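Long-range contact in aminotransferase (Bacillus subtilis, PDB 6L1N), which probably transfers amino groups with pyridoxal 5'-phosphate as cofactor, in the biosynthesis of the dipeptide antibiotic bacilysin: residues 325-330 with 363-368. Sequence-based numbering, arbitrary orientation.
Sequences YVWAEI and KRHVRI. With GLY (glycine), chain C.
The phenol ring of Tyr325 lies nearly flat against the guanidinium of Arg367, their planes 14° apart, with CE1 over the centre of the group and 3.3 Å from its CZ. Arg367 CD sits over the same ring face in a CH-pi contact, and Ile368 O and the amino nitrogen of a bound glycine lie at the ring's edge. The arginine turns at chi3 (72°) and thereby presents its two terminal nitrogens edge-on to the glycine carboxylate: NH1 binds O at 2.8 Å and NH2 binds OXT at 3.0 Å. Further along the same side of the sheet, the His365 ring is layered between two neighbours. Against one face comes the five-membered ring of Trp327 in an offset stack, centroids 4.2 Å apart and planes within 5°; against the opposite face rests Glu329 CG. His365 CB, in turn, stands over the six-membered ring of Trp327, while Arg367 CB touches that indole at its edge.

Beneath these side chains strands 325-329 and 365-368 run antiparallel. Val326 with Ile368 and Ala328 with Val366 form hydrogen-bonded pairs, and their side chains make an apolar layer on the other side, where helix 337-347 packs against Val366. Beyond the last bridge, Ile330 N bonds to Arg364 O at 2.9 Å, and Arg364 NH2 makes a longer bond to Ile330 O from above the carbonyl plane; its NH1 is held by the carbonyls of Phe334 and Glu335.

Asn178 and Gly38 O also bond Arg367, and Tyr209 bonds the Tyr325 hydroxyl, which accepts a hydrogen bond from the glycine amino group. The bidentate hold of Arg367 on the carboxylate is characteristic of class I aminotransferases, so these two strands, through Arg367 and Tyr325, probably orient an amino acid substrate toward the nearby pyridoxal phosphate.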
loop_
_atom_site.group_PDB
_atom_site.type_symbol
_atom_site.label_atom_id
_atom_site.label_comp_id
_atom_site.label_asym_id
_atom_site.label_seq_id
_atom_site.Cartn_x
_atom_site.Cartn_y
_atom_site.Cartn_z
ATOM N N TYR A 325 -17.560 8.692 17.831
ATOM C CA TYR A 325 -18.692 7.764 17.546
ATOM C C TYR A 325 -19.691 7.681 18.683
ATOM O O TYR A 325 -19.330 7.580 19.862
ATOM C CB TYR A 325 -18.205 6.331 17.282
ATOM C CG TYR A 325 -17.288 6.189 16.102
ATOM C CD1 TYR A 325 -17.725 6.482 14.831
ATOM C CD2 TYR A 325 -16.002 5.741 16.268
ATOM C CE1 TYR A 325 -16.884 6.370 13.723
ATOM C CE2 TYR A 325 -15.137 5.612 15.174
ATOM C CZ TYR A 325 -15.579 5.911 13.899
ATOM O OH TYR A 325 -14.728 5.767 12.821
ATOM N N VAL A 326 -20.951 7.711 18.319
ATOM C CA VAL A 326 -22.013 7.423 19.274
ATOM C C VAL A 326 -22.526 6.017 18.976
ATOM O O VAL A 326 -22.955 5.783 17.877
ATOM C CB VAL A 326 -23.188 8.432 19.059
ATOM C CG1 VAL A 326 -24.363 8.090 19.927
ATOM C CG2 VAL A 326 -22.700 9.856 19.361
ATOM N N TRP A 327 -22.593 5.157 19.974
ATOM C CA TRP A 327 -23.036 3.760 19.827
ATOM C C TRP A 327 -24.408 3.643 20.480
ATOM O O TRP A 327 -24.530 3.519 21.694
ATOM C CB TRP A 327 -22.019 2.875 20.551
ATOM C CG TRP A 327 -22.209 1.397 20.485
ATOM C CD1 TRP A 327 -22.287 0.534 21.546
ATOM C CD2 TRP A 327 -22.254 0.571 19.294
ATOM N NE1 TRP A 327 -22.444 -0.763 21.093
ATOM C CE2 TRP A 327 -22.394 -0.782 19.725
ATOM C CE3 TRP A 327 -22.164 0.835 17.939
ATOM C CZ2 TRP A 327 -22.453 -1.859 18.834
ATOM C CZ3 TRP A 327 -22.213 -0.232 17.037
ATOM C CH2 TRP A 327 -22.344 -1.577 17.499
ATOM N N ALA A 328 -25.428 3.708 19.658
ATOM C CA ALA A 328 -26.799 3.884 20.083
ATOM C C ALA A 328 -27.617 2.583 19.885
ATOM O O ALA A 328 -27.576 1.946 18.828
ATOM C CB ALA A 328 -27.404 4.991 19.271
ATOM N N GLU A 329 -28.361 2.219 20.918
ATOM C CA GLU A 329 -29.282 1.113 20.889
ATOM C C GLU A 329 -30.487 1.527 20.041
ATOM O O GLU A 329 -30.981 2.641 20.157
ATOM C CB GLU A 329 -29.697 0.742 22.335
ATOM C CG GLU A 329 -30.014 -0.724 22.519
ATOM C CD GLU A 329 -30.365 -1.081 23.964
ATOM O OE1 GLU A 329 -29.971 -0.344 24.900
ATOM O OE2 GLU A 329 -31.036 -2.113 24.165
ATOM N N ILE A 330 -30.931 0.656 19.159
ATOM C CA ILE A 330 -32.053 0.967 18.236
ATOM C C ILE A 330 -33.397 0.899 18.956
ATOM O O ILE A 330 -33.628 -0.051 19.665
ATOM C CB ILE A 330 -32.072 -0.045 17.078
ATOM C CG1 ILE A 330 -30.792 0.116 16.263
ATOM C CG2 ILE A 330 -33.274 0.095 16.159
ATOM C CD1 ILE A 330 -30.574 -1.029 15.310
ATOM N N LYS A 363 -25.635 -6.350 17.102
ATOM C CA LYS A 363 -27.089 -6.403 16.911
ATOM C C LYS A 363 -27.853 -5.346 17.745
ATOM O O LYS A 363 -27.529 -5.018 18.900
ATOM C CB LYS A 363 -27.635 -7.800 17.266
ATOM C CG LYS A 363 -27.465 -8.177 18.728
ATOM C CD LYS A 363 -27.988 -9.574 19.026
ATOM C CE LYS A 363 -27.707 -9.979 20.471
ATOM N NZ LYS A 363 -26.251 -9.932 20.854
ATOM N N ARG A 364 -28.900 -4.838 17.133
ATOM C CA ARG A 364 -29.721 -3.823 17.731
ATOM C C ARG A 364 -28.947 -2.540 18.136
ATOM O O ARG A 364 -29.399 -1.783 18.996
ATOM C CB ARG A 364 -30.562 -4.437 18.865
ATOM C CG ARG A 364 -31.559 -5.492 18.334
ATOM C CD ARG A 364 -32.906 -5.456 19.053
ATOM N NE ARG A 364 -33.571 -4.179 18.986
ATOM C CZ ARG A 364 -34.206 -3.695 17.921
ATOM N NH1 ARG A 364 -34.316 -4.389 16.781
ATOM N NH2 ARG A 364 -34.738 -2.507 18.000
ATOM N N HIS A 365 -27.756 -2.321 17.553
ATOM C CA HIS A 365 -27.076 -1.027 17.674
ATOM C C HIS A 365 -26.818 -0.385 16.333
ATOM O O HIS A 365 -26.725 -1.069 15.316
ATOM C CB HIS A 365 -25.736 -1.168 18.453
ATOM C CG HIS A 365 -25.911 -1.294 19.937
ATOM N ND1 HIS A 365 -26.165 -2.490 20.559
ATOM C CD2 HIS A 365 -25.874 -0.365 20.915
ATOM C CE1 HIS A 365 -26.239 -2.300 21.865
ATOM N NE2 HIS A 365 -26.116 -1.009 22.095
ATOM N N VAL A 366 -26.632 0.944 16.359
ATOM C CA VAL A 366 -26.044 1.685 15.245
ATOM C C VAL A 366 -24.916 2.580 15.744
ATOM O O VAL A 366 -24.865 2.986 16.931
ATOM C CB VAL A 366 -27.080 2.525 14.444
ATOM C CG1 VAL A 366 -28.155 1.646 13.853
ATOM C CG2 VAL A 366 -27.665 3.650 15.306
ATOM N N ARG A 367 -23.965 2.822 14.840
ATOM C CA ARG A 367 -22.846 3.716 15.065
ATOM C C ARG A 367 -23.148 5.002 14.278
ATOM O O ARG A 367 -23.483 4.955 13.102
ATOM C CB ARG A 367 -21.512 3.080 14.621
ATOM C CG ARG A 367 -20.268 3.820 15.093
ATOM C CD ARG A 367 -19.020 3.411 14.314
ATOM N NE ARG A 367 -19.018 3.913 12.955
ATOM C CZ ARG A 367 -18.016 3.762 12.082
ATOM N NH1 ARG A 367 -16.930 3.110 12.422
ATOM N NH2 ARG A 367 -18.120 4.272 10.878
ATOM N N ILE A 368 -23.087 6.128 14.973
ATOM C CA ILE A 368 -23.283 7.442 14.398
ATOM C C ILE A 368 -21.998 8.244 14.616
ATOM O O ILE A 368 -21.569 8.459 15.721
ATOM C CB ILE A 368 -24.485 8.167 15.065
ATOM C CG1 ILE A 368 -25.714 7.223 15.086
ATOM C CG2 ILE A 368 -24.848 9.409 14.300
ATOM C CD1 ILE A 368 -26.848 7.694 15.975
HETATM N N GLY C . -13.034 4.923 10.520
HETATM C CA GLY C . -13.270 3.467 10.588
HETATM C C GLY C . -14.711 3.255 10.257
HETATM O O GLY C . -15.243 2.182 10.448
HETATM O OXT GLY C . -15.342 4.189 9.763
#